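Side-chain contacts in peptidase M16 inactive domain family protein (PDB 3GWB), which is of uncertain function; it resembles M16 metallopeptidases and is weakly assigned hydrolase activity, but probably cannot form their zinc site: residues A[299-304]-A[310-315]; A[77-82]-A[97-102]; A[186-191]-A[220-225]; A[56-61]-A[134-139]. All blocks are in the same frame, centred on the assembly; numbering follows the deposited sequence.

Contact 1. Residues A[299-304]-A[310-315]; sequences VYSGFT and GPFMIN
Gly302 O accepts two hydrogen bonds, from Met313 N at 3.0 Å and from water 1. The Met313 N-H comes in tilted 22° from the carbonyl plane. Water 1 also donates to Pro311 O, 3.1 Å away. That oxygen is shared too, because Thr304 N bonds to it. The strands form a beta hairpin, with 299-303 an outermost strand of the five-stranded sheet within this chain. Tyr300 with Asn315 and Gly302 with Met313 are its hydrogen-bonded pairs, and Asn315 N to Tyr300 O is the shortest backbone bond at 2.8 Å.

The non-hydrogen-bonded pairs place their side chains on the other face. There Phe312 turns its edge to the face of Phe303 in an edge-to-face stack, with the planes tilted at 53°. Phe312 CD1 stands 3.6 Å above the Phe303 ring plane, over the ring centre. Phe312 CG lies anti to the backbone N (chi1 165°), which sets the ring against the 299-303 strand. Next along, Ser301 CB meets Ile314 CG1 at 3.5 Å. Helix 266-277 packs on the same face, with Val269 against Phe303 and Leu276 against Phe312. An alanine at Phe303 is likely to leave the Phe312 edge without its aromatic face and open a gap beside Val269.

The ladder fixes the register of the hairpin through backbone polar atoms, while the Phe303-Phe312 face joins it to the helix by apolar and aromatic packing.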
loop_
_atom_site.group_PDB
_atom_site.type_symbol
_atom_site.label_atom_id
_atom_site.label_comp_id
_atom_site.label_asym_id
_atom_site.label_seq_id
_atom_site.Cartn_x
_atom_site.Cartn_y
_atom_site.Cartn_z
ATOM N N VAL A 299 -20.707 0.962 2.574
ATOM C CA VAL A 299 -21.187 0.046 3.599
ATOM C C VAL A 299 -20.925 -1.328 3.019
ATOM O O VAL A 299 -21.409 -1.657 1.935
ATOM C CB VAL A 299 -22.697 0.190 3.872
ATOM C CG1 VAL A 299 -23.105 -0.700 5.038
ATOM C CG2 VAL A 299 -23.020 1.618 4.191
ATOM N N TYR A 300 -20.142 -2.117 3.741
ATOM C CA TYR A 300 -19.780 -3.451 3.295
ATOM C C TYR A 300 -19.983 -4.493 4.381
ATOM O O TYR A 300 -19.896 -4.196 5.575
ATOM C CB TYR A 300 -18.318 -3.451 2.852
ATOM C CG TYR A 300 -18.028 -2.363 1.852
ATOM C CD1 TYR A 300 -18.460 -2.474 0.534
ATOM C CD2 TYR A 300 -17.386 -1.186 2.242
ATOM C CE1 TYR A 300 -18.259 -1.441 -0.377
ATOM C CE2 TYR A 300 -17.182 -0.146 1.341
ATOM C CZ TYR A 300 -17.625 -0.278 0.036
ATOM O OH TYR A 300 -17.455 0.747 -0.863
ATOM N N SER A 301 -20.257 -5.717 3.948
ATOM C CA SER A 301 -20.455 -6.828 4.862
ATOM C C SER A 301 -19.619 -7.983 4.326
ATOM O O SER A 301 -19.264 -8.003 3.143
ATOM C CB SER A 301 -21.933 -7.225 4.910
ATOM O OG SER A 301 -22.335 -7.830 3.692
ATOM N N GLY A 302 -19.293 -8.939 5.186
ATOM C CA GLY A 302 -18.504 -10.059 4.725
ATOM C C GLY A 302 -18.096 -11.050 5.788
ATOM O O GLY A 302 -18.028 -10.730 6.976
ATOM N N PHE A 303 -17.834 -12.271 5.332
ATOM C CA PHE A 303 -17.397 -13.373 6.177
ATOM C C PHE A 303 -15.882 -13.464 6.049
ATOM O O PHE A 303 -15.336 -13.249 4.968
ATOM C CB PHE A 303 -17.964 -14.700 5.671
ATOM C CG PHE A 303 -19.421 -14.905 5.948
ATOM C CD1 PHE A 303 -19.838 -15.462 7.152
ATOM C CD2 PHE A 303 -20.377 -14.577 4.991
ATOM C CE1 PHE A 303 -21.188 -15.702 7.401
ATOM C CE2 PHE A 303 -21.725 -14.809 5.223
ATOM C CZ PHE A 303 -22.135 -15.374 6.437
ATOM N N THR A 304 -15.208 -13.778 7.148
ATOM C CA THR A 304 -13.765 -13.974 7.123
ATOM C C THR A 304 -13.574 -15.361 7.732
ATOM O O THR A 304 -13.167 -15.501 8.887
ATOM C CB THR A 304 -12.996 -12.925 7.962
ATOM O OG1 THR A 304 -13.333 -11.607 7.515
ATOM C CG2 THR A 304 -11.489 -13.120 7.795
ATOM N N GLY A 310 -14.859 -17.888 11.841
ATOM C CA GLY A 310 -14.407 -16.533 11.619
ATOM C C GLY A 310 -15.596 -15.616 11.803
ATOM O O GLY A 310 -16.721 -16.089 11.923
ATOM N N PRO A 311 -15.396 -14.301 11.811
ATOM C CA PRO A 311 -16.550 -13.426 11.999
ATOM C C PRO A 311 -17.306 -13.017 10.731
ATOM O O PRO A 311 -16.801 -13.129 9.614
ATOM C CB PRO A 311 -15.928 -12.225 12.681
ATOM C CG PRO A 311 -14.626 -12.099 11.914
ATOM C CD PRO A 311 -14.136 -13.531 11.840
ATOM N N PHE A 312 -18.538 -12.569 10.933
ATOM C CA PHE A 312 -19.357 -12.029 9.864
ATOM C C PHE A 312 -19.439 -10.596 10.363
ATOM O O PHE A 312 -19.779 -10.361 11.530
ATOM C CB PHE A 312 -20.763 -12.621 9.823
ATOM C CG PHE A 312 -21.711 -11.815 8.975
ATOM C CD1 PHE A 312 -21.641 -11.864 7.582
ATOM C CD2 PHE A 312 -22.629 -10.947 9.568
ATOM C CE1 PHE A 312 -22.458 -11.045 6.794
ATOM C CE2 PHE A 312 -23.452 -10.124 8.791
ATOM C CZ PHE A 312 -23.370 -10.178 7.399
HETATM N N MSE A 313 -19.136 -9.642 9.492
HETATM C CA MSE A 313 -19.125 -8.254 9.907
HETATM C C MSE A 313 -19.657 -7.283 8.862
HETATM O O MSE A 313 -19.506 -7.501 7.661
HETATM C CB MSE A 313 -17.686 -7.881 10.274
HETATM C CG MSE A 313 -17.506 -6.571 11.002
HETATM SE SE MSE A 313 -15.769 -6.388 11.479
HETATM C CE MSE A 313 -15.500 -7.944 12.355
ATOM N N ILE A 314 -20.292 -6.219 9.342
ATOM C CA ILE A 314 -20.828 -5.162 8.494
ATOM C C ILE A 314 -20.225 -3.882 9.037
ATOM O O ILE A 314 -20.232 -3.667 10.248
ATOM C CB ILE A 314 -22.352 -5.021 8.619
ATOM C CG1 ILE A 314 -23.043 -6.280 8.104
ATOM C CG2 ILE A 314 -22.817 -3.776 7.860
ATOM C CD1 ILE A 314 -24.538 -6.290 8.367
ATOM N N ASN A 315 -19.698 -3.034 8.163
ATOM C CA ASN A 315 -19.120 -1.781 8.635
ATOM C C ASN A 315 -19.370 -0.608 7.702
ATOM O O ASN A 315 -19.479 -0.769 6.487
ATOM C CB ASN A 315 -17.620 -1.937 8.860
ATOM C CG ASN A 315 -16.874 -2.217 7.585
ATOM O OD1 ASN A 315 -16.925 -3.326 7.050
ATOM N ND2 ASN A 315 -16.181 -1.208 7.076
HETATM O O HOH W 1 -15.488 -10.616 8.430
#

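Contact 2. Residues A[77-82]-A[97-102]; sequences QGFEGL and ASLRSL
Phe79 and Leu99 form the tight part of this contact. One methyl, Leu99 CD1, meets the CD1-CE1 side of the Phe79 ring at an oblique angle. Leu99 CD1 lies 3.8 Å from Phe79 CE1 and almost as near to Phe79 CD1. Leu99 CG is anti to the backbone N (chi1 177°), which brings the branched end out from strand 95-102 to the helix. Phe79 is buried, with Leu99 and Leu114 of helix 105-120 against it; Ala84 backs Leu99.

The other end is looser and wetter. The side chain of Leu82 does not touch the strand and packs instead on Pro110 and Ala111. Its carbonyl oxygen faces Leu102, with Leu102 CD1 4.1 Å from Leu82 O. Water 2 joins the two backbones here. It donates to Leu82 O at 2.6 Å and accepts from Leu102 N at 2.9 Å. Beside it, Ser101 OG donates to Leu102 O at 2.9 Å, with the donor tilted 21° from the carbonyl plane. Pro34 of the second subunit packs on Leu102.

No direct hydrogen bond links 77-82 to 97-102. The helix is seated on the sheet by apolar packing at Phe79, and at the Leu82 end one water bridges Leu82 O and Leu102 N, which do not bond directly.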
loop_
_atom_site.group_PDB
_atom_site.type_symbol
_atom_site.label_atom_id
_atom_site.label_comp_id
_atom_site.label_asym_id
_atom_site.label_seq_id
_atom_site.Cartn_x
_atom_site.Cartn_y
_atom_site.Cartn_z
ATOM N N GLN A 77 18.446 -6.879 -2.431
ATOM C CA GLN A 77 19.113 -6.724 -3.711
ATOM C C GLN A 77 19.293 -8.094 -4.335
ATOM O O GLN A 77 19.243 -8.247 -5.556
ATOM C CB GLN A 77 20.469 -6.037 -3.529
ATOM C CG GLN A 77 20.375 -4.699 -2.821
ATOM C CD GLN A 77 21.508 -3.761 -3.187
ATOM O OE1 GLN A 77 22.682 -4.140 -3.149
ATOM N NE2 GLN A 77 21.163 -2.525 -3.541
ATOM N N GLY A 78 19.493 -9.093 -3.482
ATOM C CA GLY A 78 19.662 -10.446 -3.962
ATOM C C GLY A 78 18.483 -10.906 -4.801
ATOM O O GLY A 78 18.669 -11.457 -5.884
ATOM N N PHE A 79 17.265 -10.692 -4.307
ATOM C CA PHE A 79 16.083 -11.103 -5.051
ATOM C C PHE A 79 15.927 -10.224 -6.295
ATOM O O PHE A 79 15.718 -10.725 -7.404
ATOM C CB PHE A 79 14.825 -10.999 -4.175
ATOM C CG PHE A 79 14.720 -12.067 -3.109
ATOM C CD1 PHE A 79 14.726 -13.417 -3.451
ATOM C CD2 PHE A 79 14.577 -11.717 -1.764
ATOM C CE1 PHE A 79 14.591 -14.411 -2.467
ATOM C CE2 PHE A 79 14.442 -12.700 -0.771
ATOM C CZ PHE A 79 14.449 -14.048 -1.124
ATOM N N GLU A 80 16.042 -8.913 -6.110
ATOM C CA GLU A 80 15.901 -7.969 -7.222
ATOM C C GLU A 80 16.830 -8.259 -8.394
ATOM O O GLU A 80 16.418 -8.182 -9.555
ATOM C CB GLU A 80 16.150 -6.535 -6.742
ATOM C CG GLU A 80 14.964 -5.866 -6.074
ATOM C CD GLU A 80 15.316 -4.489 -5.531
ATOM O OE1 GLU A 80 15.800 -3.640 -6.316
ATOM O OE2 GLU A 80 15.110 -4.257 -4.317
ATOM N N GLY A 81 18.082 -8.584 -8.096
ATOM C CA GLY A 81 19.039 -8.857 -9.152
ATOM C C GLY A 81 18.707 -10.103 -9.953
ATOM O O GLY A 81 19.248 -10.320 -11.038
ATOM N N LEU A 82 17.807 -10.920 -9.419
ATOM C CA LEU A 82 17.402 -12.161 -10.070
ATOM C C LEU A 82 16.027 -12.044 -10.725
ATOM O O LEU A 82 15.541 -12.988 -11.356
ATOM C CB LEU A 82 17.389 -13.295 -9.039
ATOM C CG LEU A 82 18.757 -13.636 -8.437
ATOM C CD1 LEU A 82 18.603 -14.633 -7.294
ATOM C CD2 LEU A 82 19.658 -14.204 -9.533
ATOM N N ALA A 97 4.913 -16.685 3.369
ATOM C CA ALA A 97 6.180 -16.286 2.791
ATOM C C ALA A 97 5.992 -16.710 1.340
ATOM O O ALA A 97 5.616 -17.858 1.060
ATOM C CB ALA A 97 7.326 -17.027 3.429
ATOM N N SER A 98 6.231 -15.785 0.418
ATOM C CA SER A 98 6.039 -16.072 -0.996
ATOM C C SER A 98 7.175 -15.580 -1.877
ATOM O O SER A 98 7.921 -14.669 -1.514
ATOM C CB SER A 98 4.723 -15.452 -1.488
ATOM O OG SER A 98 4.728 -14.036 -1.368
ATOM N N LEU A 99 7.286 -16.194 -3.048
ATOM C CA LEU A 99 8.313 -15.845 -4.017
ATOM C C LEU A 99 7.772 -15.946 -5.436
ATOM O O LEU A 99 7.196 -16.963 -5.817
ATOM C CB LEU A 99 9.504 -16.794 -3.893
ATOM C CG LEU A 99 10.631 -16.593 -4.909
ATOM C CD1 LEU A 99 11.507 -15.438 -4.457
ATOM C CD2 LEU A 99 11.467 -17.855 -5.019
ATOM N N ARG A 100 7.930 -14.880 -6.208
ATOM C CA ARG A 100 7.529 -14.911 -7.605
ATOM C C ARG A 100 8.888 -14.840 -8.283
ATOM O O ARG A 100 9.714 -14.002 -7.927
ATOM C CB ARG A 100 6.663 -13.708 -7.979
ATOM C CG ARG A 100 6.358 -13.647 -9.471
ATOM C CD ARG A 100 5.070 -12.880 -9.813
ATOM N NE ARG A 100 5.071 -11.488 -9.357
ATOM C CZ ARG A 100 4.744 -11.098 -8.126
ATOM N NH1 ARG A 100 4.385 -11.995 -7.212
ATOM N NH2 ARG A 100 4.771 -9.809 -7.806
ATOM N N SER A 101 9.134 -15.723 -9.243
ATOM C CA SER A 101 10.434 -15.759 -9.898
ATOM C C SER A 101 10.372 -16.193 -11.355
ATOM O O SER A 101 9.445 -16.894 -11.767
ATOM C CB SER A 101 11.349 -16.715 -9.114
ATOM O OG SER A 101 12.532 -17.051 -9.817
ATOM N N LEU A 102 11.353 -15.750 -12.138
ATOM C CA LEU A 102 11.435 -16.157 -13.527
ATOM C C LEU A 102 11.689 -17.659 -13.420
ATOM O O LEU A 102 12.312 -18.113 -12.456
ATOM C CB LEU A 102 12.611 -15.466 -14.217
ATOM C CG LEU A 102 12.414 -13.974 -14.506
ATOM C CD1 LEU A 102 13.711 -13.361 -15.005
ATOM C CD2 LEU A 102 11.313 -13.805 -15.547
HETATM O O HOH W 2 13.478 -14.456 -10.643
#

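Contact 3. Residues A[186-191]-A[220-225]; sequences AFHAKA and ALPKGP
His188 is the first residue of 186-191 to reach Pro222. Its CG is anti to the backbone N (chi1 -176°), and the ring extends from the helix to the loop. His188 CE1 lies 3.6 Å from Pro222 CG, and His188 ND1 is only slightly farther from that carbon. The two side chains cross at about a right angle, with the proline ring meeting the imidazole obliquely. The far nitrogen is satisfied elsewhere: His188 NE2 is hydrogen-bonded to Val119 O. The ring also stacks with Tyr192, so its position is fixed on more than one count.

Ala189 follows. Its carbonyl oxygen comes within 4.0 Å of Pro222 CB. The same oxygen takes a hydrogen bond from water 3 at 2.7 Å, and water 3 also donates to Lys223 O. Lys190 repeats this pattern one residue on. Its side chain points away from the loop, but its carbonyl oxygen accepts from water 4 at 2.7 Å, and water 4 donates to Pro225 O. Each water thus joins two carbonyls that could not bond to each other.

Ala191 closes the helix and faces away from the loop. Ala191 O is hydrogen-bonded to Asn196 ND2, and a backbone bond joins Pro222 with Ala194.

This is a water-bridged helix C-terminus packed against a proline-bearing loop. It closes a helix-strand-helix unit, 181-191, 197-203 and 207-220, whose strand lies in the six-stranded mixed sheet of an alpha+beta domain, as in M16 peptidases.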
loop_
_atom_site.group_PDB
_atom_site.type_symbol
_atom_site.label_atom_id
_atom_site.label_comp_id
_atom_site.label_asym_id
_atom_site.label_seq_id
_atom_site.Cartn_x
_atom_site.Cartn_y
_atom_site.Cartn_z
ATOM N N ALA A 186 12.591 -19.426 19.203
ATOM C CA ALA A 186 11.794 -20.557 19.661
ATOM C C ALA A 186 10.471 -20.649 18.908
ATOM O O ALA A 186 10.024 -21.747 18.569
ATOM C CB ALA A 186 11.538 -20.438 21.155
ATOM N N PHE A 187 9.833 -19.506 18.658
ATOM C CA PHE A 187 8.569 -19.507 17.925
ATOM C C PHE A 187 8.793 -20.016 16.502
ATOM O O PHE A 187 8.008 -20.812 15.987
ATOM C CB PHE A 187 7.958 -18.107 17.854
ATOM C CG PHE A 187 6.621 -18.071 17.169
ATOM C CD1 PHE A 187 5.488 -18.568 17.811
ATOM C CD2 PHE A 187 6.502 -17.621 15.856
ATOM C CE1 PHE A 187 4.258 -18.602 17.163
ATOM C CE2 PHE A 187 5.268 -17.651 15.198
ATOM C CZ PHE A 187 4.151 -18.149 15.849
ATOM N N HIS A 188 9.862 -19.545 15.869
ATOM C CA HIS A 188 10.198 -19.954 14.505
ATOM C C HIS A 188 10.455 -21.459 14.390
ATOM O O HIS A 188 9.981 -22.107 13.458
ATOM C CB HIS A 188 11.426 -19.174 14.022
ATOM C CG HIS A 188 11.800 -19.451 12.599
ATOM N ND1 HIS A 188 12.718 -20.417 12.245
ATOM C CD2 HIS A 188 11.348 -18.921 11.441
ATOM C CE1 HIS A 188 12.810 -20.473 10.927
ATOM N NE2 HIS A 188 11.987 -19.574 10.416
ATOM N N ALA A 189 11.198 -22.014 15.345
ATOM C CA ALA A 189 11.520 -23.442 15.329
ATOM C C ALA A 189 10.261 -24.298 15.473
ATOM O O ALA A 189 10.190 -25.427 14.972
ATOM C CB ALA A 189 12.502 -23.762 16.454
ATOM N N LYS A 190 9.269 -23.745 16.154
ATOM C CA LYS A 190 8.005 -24.428 16.388
ATOM C C LYS A 190 6.950 -24.210 15.300
ATOM O O LYS A 190 6.360 -25.164 14.791
ATOM C CB LYS A 190 7.427 -23.967 17.731
ATOM C CG LYS A 190 6.015 -24.459 18.016
ATOM C CD LYS A 190 5.567 -24.113 19.445
ATOM C CE LYS A 190 5.346 -22.623 19.641
ATOM N NZ LYS A 190 4.225 -22.134 18.784
ATOM N N ALA A 191 6.721 -22.948 14.949
ATOM C CA ALA A 191 5.692 -22.594 13.972
ATOM C C ALA A 191 6.103 -22.663 12.509
ATOM O O ALA A 191 5.256 -22.816 11.628
ATOM C CB ALA A 191 5.142 -21.201 14.298
ATOM N N ALA A 220 14.920 -27.154 3.975
ATOM C CA ALA A 220 15.570 -25.974 4.541
ATOM C C ALA A 220 14.858 -25.444 5.785
ATOM O O ALA A 220 15.442 -24.692 6.558
ATOM C CB ALA A 220 15.657 -24.863 3.481
ATOM N N LEU A 221 13.604 -25.843 5.976
ATOM C CA LEU A 221 12.825 -25.397 7.133
ATOM C C LEU A 221 13.194 -26.180 8.380
ATOM O O LEU A 221 13.778 -27.258 8.298
ATOM C CB LEU A 221 11.320 -25.592 6.878
ATOM C CG LEU A 221 10.659 -24.779 5.757
ATOM C CD1 LEU A 221 9.197 -25.195 5.575
ATOM C CD2 LEU A 221 10.755 -23.313 6.096
ATOM N N PRO A 222 12.880 -25.635 9.560
ATOM C CA PRO A 222 13.207 -26.376 10.781
ATOM C C PRO A 222 12.355 -27.651 10.738
ATOM O O PRO A 222 11.261 -27.645 10.161
ATOM C CB PRO A 222 12.753 -25.428 11.891
ATOM C CG PRO A 222 12.865 -24.057 11.254
ATOM C CD PRO A 222 12.354 -24.292 9.866
ATOM N N LYS A 223 12.849 -28.739 11.322
ATOM C CA LYS A 223 12.103 -29.994 11.344
ATOM C C LYS A 223 11.141 -29.977 12.520
ATOM O O LYS A 223 11.497 -29.521 13.608
ATOM C CB LYS A 223 13.050 -31.187 11.495
ATOM C CG LYS A 223 13.493 -31.825 10.186
ATOM C CD LYS A 223 14.376 -30.928 9.378
ATOM C CE LYS A 223 14.741 -31.604 8.063
ATOM N NZ LYS A 223 15.491 -30.682 7.184
ATOM N N GLY A 224 9.928 -30.476 12.310
ATOM C CA GLY A 224 8.954 -30.490 13.393
ATOM C C GLY A 224 7.552 -30.807 12.907
ATOM O O GLY A 224 7.272 -30.707 11.719
ATOM N N PRO A 225 6.635 -31.170 13.811
ATOM C CA PRO A 225 5.270 -31.495 13.401
ATOM C C PRO A 225 4.362 -30.276 13.262
ATOM O O PRO A 225 4.751 -29.150 13.579
ATOM C CB PRO A 225 4.809 -32.423 14.515
ATOM C CG PRO A 225 5.426 -31.771 15.717
ATOM C CD PRO A 225 6.833 -31.447 15.245
HETATM O O HOH W 3 12.105 -27.323 15.098
HETATM O O HOH W 4 6.055 -27.751 15.428
#

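Contact 4. Residues A[56-61]-A[134-139]; sequences ALLTNA and NQMLAG
Met136, present as selenomethionine, reaches across from helix 126-143 and lays its end against Leu57 and Leu58. Its CG is anti to the carbonyl carbon (chi1 -74°), and the chain runs straight through chi2 (177°) before bending at chi3 (88°). The bend offers the two leucines different atoms. Met136 SE meets Leu58 CD1 at 3.7 Å. Met136 CE lies against Leu57, 4.2 Å from Leu57 CD2. Both leucines cross the methionine obliquely.

Leu57 and Leu58 each hold CG anti to the backbone N, yet they start from neighbouring points on the helix. Leu57 points toward the other helix. Leu58 leaves at an angle and brings only its end close. The backbones stay well apart, with the nearest CA atoms, Leu58 and Met136, 9.1 Å from each other. Met136 and Leu58 bridge the gap between them, and no hydrogen bond joins the segments.

In active M16 peptidases the corresponding helix carries the zinc-binding His-X-X-Glu-His motif. Here the matching positions are probably Leu57, Asn60 and Ala61, consistent with a chain that cannot build this zinc site.

Leu58 also packs on Leu129 and Ile132 of helix 126-143, and Leu57 on Ala90 of strand 85-90. Thr59 faces helix 181-191. On the far side of helix 126-143, Asn134 is hydrogen-bonded to Arg290 and Tyr297 of the second subunit, so this helix lies between helix 55-62 and the partner chain.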
loop_
_atom_site.group_PDB
_atom_site.type_symbol
_atom_site.label_atom_id
_atom_site.label_comp_id
_atom_site.label_asym_id
_atom_site.label_seq_id
_atom_site.Cartn_x
_atom_site.Cartn_y
_atom_site.Cartn_z
ATOM N N ALA A 56 4.064 -13.716 16.677
ATOM C CA ALA A 56 3.901 -14.338 15.368
ATOM C C ALA A 56 4.136 -13.329 14.254
ATOM O O ALA A 56 4.854 -13.595 13.289
ATOM C CB ALA A 56 2.497 -14.934 15.239
ATOM N N LEU A 57 3.540 -12.155 14.391
ATOM C CA LEU A 57 3.697 -11.151 13.358
ATOM C C LEU A 57 5.139 -10.653 13.297
ATOM O O LEU A 57 5.692 -10.430 12.218
ATOM C CB LEU A 57 2.726 -10.000 13.616
ATOM C CG LEU A 57 2.294 -9.225 12.372
ATOM C CD1 LEU A 57 0.786 -8.972 12.424
ATOM C CD2 LEU A 57 3.081 -7.925 12.278
ATOM N N LEU A 58 5.757 -10.497 14.460
ATOM C CA LEU A 58 7.131 -10.023 14.514
ATOM C C LEU A 58 8.088 -11.034 13.884
ATOM O O LEU A 58 9.007 -10.662 13.157
ATOM C CB LEU A 58 7.517 -9.752 15.968
ATOM C CG LEU A 58 8.800 -8.969 16.249
ATOM C CD1 LEU A 58 8.875 -7.717 15.382
ATOM C CD2 LEU A 58 8.823 -8.604 17.737
ATOM N N THR A 59 7.873 -12.315 14.157
ATOM C CA THR A 59 8.735 -13.344 13.597
ATOM C C THR A 59 8.614 -13.321 12.074
ATOM O O THR A 59 9.618 -13.359 11.363
ATOM C CB THR A 59 8.358 -14.762 14.113
ATOM O OG1 THR A 59 8.441 -14.795 15.541
ATOM C CG2 THR A 59 9.321 -15.813 13.551
ATOM N N ASN A 60 7.385 -13.244 11.576
ATOM C CA ASN A 60 7.162 -13.231 10.138
ATOM C C ASN A 60 7.777 -12.015 9.453
ATOM O O ASN A 60 8.243 -12.100 8.318
ATOM C CB ASN A 60 5.663 -13.299 9.836
ATOM C CG ASN A 60 5.375 -13.354 8.350
ATOM O OD1 ASN A 60 5.175 -12.325 7.707
ATOM N ND2 ASN A 60 5.372 -14.556 7.794
ATOM N N ALA A 61 7.787 -10.887 10.150
ATOM C CA ALA A 61 8.343 -9.661 9.601
ATOM C C ALA A 61 9.864 -9.689 9.588
ATOM O O ALA A 61 10.490 -9.041 8.751
ATOM C CB ALA A 61 7.863 -8.464 10.417
ATOM N N ASN A 134 10.091 -0.402 16.907
ATOM C CA ASN A 134 9.896 1.049 16.898
ATOM C C ASN A 134 8.742 1.442 15.978
ATOM O O ASN A 134 7.932 2.302 16.325
ATOM C CB ASN A 134 11.174 1.764 16.446
ATOM C CG ASN A 134 11.093 3.275 16.621
ATOM O OD1 ASN A 134 11.186 3.788 17.738
ATOM N ND2 ASN A 134 10.902 3.993 15.519
ATOM N N GLN A 135 8.660 0.817 14.806
ATOM C CA GLN A 135 7.579 1.143 13.891
ATOM C C GLN A 135 6.255 0.514 14.324
ATOM O O GLN A 135 5.186 1.031 13.996
ATOM C CB GLN A 135 7.942 0.757 12.452
ATOM C CG GLN A 135 8.553 -0.609 12.268
ATOM C CD GLN A 135 9.050 -0.823 10.843
ATOM O OE1 GLN A 135 9.968 -0.138 10.380
ATOM N NE2 GLN A 135 8.439 -1.772 10.140
HETATM N N MSE A 136 6.319 -0.583 15.075
HETATM C CA MSE A 136 5.099 -1.220 15.571
HETATM C C MSE A 136 4.561 -0.364 16.719
HETATM O O MSE A 136 3.353 -0.178 16.857
HETATM C CB MSE A 136 5.376 -2.643 16.072
HETATM C CG MSE A 136 5.611 -3.671 14.964
HETATM SE SE MSE A 136 6.013 -5.330 15.598
HETATM C CE MSE A 136 4.372 -6.063 15.794
ATOM N N LEU A 137 5.467 0.151 17.545
ATOM C CA LEU A 137 5.066 1.004 18.659
ATOM C C LEU A 137 4.459 2.282 18.097
ATOM O O LEU A 137 3.468 2.791 18.616
ATOM C CB LEU A 137 6.272 1.340 19.538
ATOM C CG LEU A 137 6.846 0.177 20.347
ATOM C CD1 LEU A 137 8.061 0.647 21.125
ATOM C CD2 LEU A 137 5.785 -0.360 21.289
ATOM N N ALA A 138 5.062 2.805 17.036
ATOM C CA ALA A 138 4.547 4.015 16.406
ATOM C C ALA A 138 3.163 3.697 15.848
ATOM O O ALA A 138 2.248 4.528 15.893
ATOM C CB ALA A 138 5.473 4.460 15.284
ATOM N N GLY A 139 3.019 2.483 15.325
ATOM C CA GLY A 139 1.745 2.057 14.773
ATOM C C GLY A 139 0.624 2.084 15.797
ATOM O O GLY A 139 -0.491 2.492 15.479
#

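In the fold
Contacts 2, 3 and 4 belong to the half of the chain built on the six-stranded sheet. Contact 1 lies in the five-stranded sheet, and its centre is 34 Å from that of contact 2, on the opposite side of the chain's centre. Contacts 3 and 4 touch: Phe187 CD2 lies 3.4 Å from Thr59 OG1, joining helices 181-191 and 55-62. Contact 2 is nested in the loop closed by contact 4, with nearest atoms about 5 Å apart, and both reach the second subunit. Helix 55-62 in contact 4 probably marks the degenerate zinc site. Contact 1 does not touch contact 4; their nearest atoms are about 14 Å apart and their centres 26 Å.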